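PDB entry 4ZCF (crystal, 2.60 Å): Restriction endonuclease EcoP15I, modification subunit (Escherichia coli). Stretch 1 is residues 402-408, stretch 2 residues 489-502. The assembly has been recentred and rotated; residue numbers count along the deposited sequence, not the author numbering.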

# COMPACT_ATOMS: atom_id res chain seq x y z
N GLU A 402 -29.97 5.92 -13.46
CA GLU A 402 -30.05 4.98 -12.33
C GLU A 402 -30.89 5.55 -11.19
O GLU A 402 -31.70 4.82 -10.59
CB GLU A 402 -28.64 4.68 -11.81
CG GLU A 402 -27.85 3.73 -12.69
CD GLU A 402 -26.36 3.75 -12.47
OE1 GLU A 402 -25.90 4.31 -11.45
OE2 GLU A 402 -25.64 3.17 -13.32
N LEU A 403 -30.68 6.85 -10.92
CA LEU A 403 -31.35 7.60 -9.87
C LEU A 403 -32.75 8.09 -10.22
O LEU A 403 -33.57 8.27 -9.31
CB LEU A 403 -30.45 8.71 -9.31
CG LEU A 403 -29.35 8.22 -8.35
CD1 LEU A 403 -28.27 9.26 -8.18
CD2 LEU A 403 -29.93 7.84 -6.98
N LYS A 404 -33.05 8.26 -11.53
CA LYS A 404 -34.40 8.63 -11.97
C LYS A 404 -35.29 7.37 -11.91
O LYS A 404 -36.50 7.46 -11.76
CB LYS A 404 -34.41 9.28 -13.37
CG LYS A 404 -35.70 10.05 -13.71
CD LYS A 404 -35.73 11.46 -13.08
CE LYS A 404 -37.12 11.93 -12.72
NZ LYS A 404 -37.97 12.23 -13.90
N GLU A 405 -34.66 6.20 -11.99
CA GLU A 405 -35.28 4.89 -11.89
C GLU A 405 -35.52 4.53 -10.39
O GLU A 405 -36.39 3.69 -10.09
CB GLU A 405 -34.34 3.87 -12.53
CG GLU A 405 -34.93 2.49 -12.77
CD GLU A 405 -34.13 1.67 -13.77
OE1 GLU A 405 -33.75 2.22 -14.82
OE2 GLU A 405 -33.90 0.47 -13.48
N LEU A 406 -34.71 5.10 -9.47
CA LEU A 406 -34.89 4.82 -8.05
C LEU A 406 -35.89 5.81 -7.49
O LEU A 406 -36.84 5.40 -6.83
CB LEU A 406 -33.55 4.89 -7.27
CG LEU A 406 -32.56 3.75 -7.50
CD1 LEU A 406 -31.15 4.20 -7.23
CD2 LEU A 406 -32.94 2.48 -6.74
N PHE A 407 -35.72 7.10 -7.84
CA PHE A 407 -36.57 8.22 -7.45
C PHE A 407 -37.33 8.79 -8.68
O PHE A 407 -36.94 9.84 -9.20
CB PHE A 407 -35.72 9.32 -6.77
CG PHE A 407 -34.99 8.86 -5.53
CD1 PHE A 407 -35.59 8.97 -4.27
CD2 PHE A 407 -33.70 8.35 -5.60
CE1 PHE A 407 -34.92 8.55 -3.12
CE2 PHE A 407 -33.03 7.92 -4.45
CZ PHE A 407 -33.64 8.03 -3.22
N PRO A 408 -38.42 8.15 -9.17
CA PRO A 408 -39.13 8.72 -10.33
C PRO A 408 -40.03 9.89 -9.93
O PRO A 408 -39.64 11.02 -10.16
CB PRO A 408 -39.92 7.54 -10.89
CG PRO A 408 -40.17 6.67 -9.73
CD PRO A 408 -39.07 6.91 -8.71
N ASP A 489 -30.89 10.53 5.08
CA ASP A 489 -32.28 10.19 4.80
C ASP A 489 -32.48 9.70 3.37
O ASP A 489 -33.18 8.70 3.16
CB ASP A 489 -33.21 11.39 5.09
CG ASP A 489 -33.30 11.81 6.54
OD1 ASP A 489 -33.28 10.93 7.42
OD2 ASP A 489 -33.49 13.03 6.78
N LEU A 490 -31.82 10.38 2.39
CA LEU A 490 -31.84 10.03 0.96
C LEU A 490 -31.10 8.74 0.73
O LEU A 490 -31.51 7.94 -0.12
CB LEU A 490 -31.14 11.09 0.12
CG LEU A 490 -31.81 12.42 -0.04
CD1 LEU A 490 -30.75 13.50 -0.08
CD2 LEU A 490 -32.71 12.44 -1.30
N THR A 491 -29.97 8.56 1.46
CA THR A 491 -29.12 7.37 1.41
C THR A 491 -29.90 6.18 1.91
O THR A 491 -29.93 5.18 1.21
CB THR A 491 -27.80 7.61 2.16
OG1 THR A 491 -27.14 8.72 1.56
CG2 THR A 491 -26.88 6.38 2.16
N LYS A 492 -30.53 6.29 3.10
CA LYS A 492 -31.34 5.21 3.71
C LYS A 492 -32.46 4.79 2.76
O LYS A 492 -32.58 3.59 2.47
CB LYS A 492 -31.90 5.67 5.08
CG LYS A 492 -32.79 4.64 5.80
CD LYS A 492 -33.48 5.30 7.00
CE LYS A 492 -34.22 4.31 7.87
NZ LYS A 492 -34.82 4.97 9.05
N GLU A 493 -33.20 5.77 2.20
CA GLU A 493 -34.27 5.56 1.23
C GLU A 493 -33.79 4.90 -0.06
O GLU A 493 -34.47 3.99 -0.55
CB GLU A 493 -35.02 6.87 0.92
CG GLU A 493 -36.15 6.78 -0.10
CD GLU A 493 -37.39 5.96 0.22
OE1 GLU A 493 -37.32 5.01 1.03
OE2 GLU A 493 -38.45 6.24 -0.39
N ARG A 494 -32.61 5.32 -0.60
CA ARG A 494 -32.06 4.75 -1.84
C ARG A 494 -31.78 3.28 -1.69
O ARG A 494 -31.94 2.53 -2.65
CB ARG A 494 -30.76 5.46 -2.29
CG ARG A 494 -30.41 5.15 -3.74
CD ARG A 494 -29.24 4.19 -3.98
NE ARG A 494 -28.15 4.99 -4.54
CZ ARG A 494 -27.43 4.70 -5.61
NH1 ARG A 494 -27.59 3.55 -6.24
NH2 ARG A 494 -26.51 5.55 -6.04
N LEU A 495 -31.29 2.87 -0.50
CA LEU A 495 -30.96 1.48 -0.19
C LEU A 495 -32.23 0.67 0.01
O LEU A 495 -32.28 -0.47 -0.42
CB LEU A 495 -30.07 1.43 1.05
CG LEU A 495 -28.56 1.61 0.88
CD1 LEU A 495 -28.23 2.83 0.09
CD2 LEU A 495 -27.89 1.71 2.24
N ILE A 496 -33.26 1.27 0.64
CA ILE A 496 -34.58 0.66 0.82
C ILE A 496 -35.16 0.31 -0.56
O ILE A 496 -35.54 -0.84 -0.79
CB ILE A 496 -35.53 1.56 1.67
CG1 ILE A 496 -35.20 1.43 3.18
CG2 ILE A 496 -37.03 1.24 1.38
CD1 ILE A 496 -35.76 2.55 4.04
N ARG A 497 -35.16 1.29 -1.49
CA ARG A 497 -35.65 1.12 -2.86
C ARG A 497 -34.84 0.10 -3.66
O ARG A 497 -35.42 -0.75 -4.33
CB ARG A 497 -35.76 2.48 -3.58
CG ARG A 497 -36.85 3.34 -2.97
CD ARG A 497 -37.10 4.58 -3.79
NE ARG A 497 -37.87 5.59 -3.05
CZ ARG A 497 -38.49 6.62 -3.61
NH1 ARG A 497 -38.51 6.76 -4.93
NH2 ARG A 497 -39.15 7.48 -2.87
N ALA A 498 -33.51 0.17 -3.56
CA ALA A 498 -32.55 -0.69 -4.22
C ALA A 498 -32.63 -2.11 -3.67
O ALA A 498 -32.26 -3.05 -4.37
CB ALA A 498 -31.14 -0.13 -4.02
N SER A 499 -33.06 -2.26 -2.41
CA SER A 499 -33.25 -3.55 -1.74
C SER A 499 -34.54 -4.18 -2.21
O SER A 499 -34.57 -5.40 -2.35
CB SER A 499 -33.33 -3.37 -0.22
OG SER A 499 -33.54 -4.62 0.41
N LYS A 500 -35.62 -3.36 -2.43
CA LYS A 500 -36.97 -3.77 -2.84
C LYS A 500 -36.91 -4.35 -4.24
O LYS A 500 -37.44 -5.44 -4.47
CB LYS A 500 -37.94 -2.60 -2.74
N LYS A 501 -36.17 -3.68 -5.15
CA LYS A 501 -35.76 -4.21 -6.45
C LYS A 501 -34.58 -5.07 -5.93
O LYS A 501 -34.08 -4.75 -4.86
CB LYS A 501 -35.19 -3.10 -7.35
CG LYS A 501 -36.04 -1.85 -7.50
CD LYS A 501 -35.37 -0.83 -8.42
CE LYS A 501 -36.12 0.48 -8.54
NZ LYS A 501 -37.05 0.50 -9.71
N ASN A 502 -34.14 -6.14 -6.59
CA ASN A 502 -33.04 -6.95 -6.00
C ASN A 502 -33.39 -7.91 -4.83
O ASN A 502 -32.52 -8.28 -4.04
CB ASN A 502 -31.73 -6.17 -5.74
CG ASN A 502 -31.26 -5.39 -6.92
OD1 ASN A 502 -30.78 -5.93 -7.92
ND2 ASN A 502 -31.42 -4.08 -6.83
O HOH W 1 -26.00 5.75 -9.02

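Contact between residues 402-408 and 489-502 of the EcoP15I modification subunit. The second stretch continues a helix that begins earlier in the chain and runs through Lys 500, and the first is the last part of a helix running out into a turn; the two segments bury 515 Å² between them. The backbones come nearest at Leu 406 and Arg 497, whose CA atoms lie 6.4 Å apart, and Leu 406 and Phe 407 supply most of the surface that the first stretch gives to the contact.

Along the long helix, Asp 489, Thr 491 and Lys 492 take no part, and the contact begins at Leu 490. Its carbonyl O lies at the edge of the Phe 407 ring, near the ring plane, 3.8 Å from CZ; the same O accepts the helical hydrogen bond from Arg 494 N. One turn on, Glu 493 lays the aliphatic part of its side chain against the ring, with CG 3.7 Å from Phe 407 CE1. Its carboxylate turns to its own helix instead: Glu 493 OE2 forms a salt bridge with Arg 497 NE at 2.8 Å and accepts a hydrogen bond from Arg 497 NH2 at 2.9 Å.

Arg 494 is buried, and its methylenes serve as apolar surface. CG lies 3.7 Å from Leu 406 CD1 and 3.9 Å from Phe 407 CE2, so it touches both Leu 406 and Phe 407. Farther out, Leu 403 CD2 sits over one face of the guanidinium, 4.2 Å from Arg 494 NE. The charged group is not left unsatisfied, since its nitrogens are hydrogen-bonded elsewhere in the structure, and a water links it to the first stretch by accepting from Arg 494 NH2 at 3.0 Å and donating to Glu 402 OE1 at 2.8 Å.

Leu 495 points away, and Ile 496 is out of reach. Arg 497 points toward the first stretch and makes the stronger of the two direct hydrogen bonds across the contact: NH1 donates to Leu 406 O at 2.9 Å, with an N-H...O angle of 158°. The acceptor lies near the guanidinium plane, where the N-H bonds point, while Phe 407 CD1 lies over one face, 3.7 Å from Arg 497 NH1. With NE and NH2 engaged by Glu 493, the group is held in place by its own helix as it reaches across. Pro 408 CD approaches its edge, 3.8 Å from Arg 497 NH1.

Ala 498, small and buried, receives the other branch of Leu 406: CD2 lies 4.2 Å from Ala 498 CB and 4.0 Å from its backbone N. Ser 499 makes no contact, and Lys 500 is modelled only to CB. Lys 501 is the first residue to leave helical geometry, and its CA-to-CB bond points toward the first stretch. Its CE lies 4.2 Å from Leu 406 CD2, and NZ makes a weak hydrogen bond to Glu 405 O at 3.3 Å. Asn 502 turns back on the helix, ND2 donating to Ala 498 O at 2.8 Å.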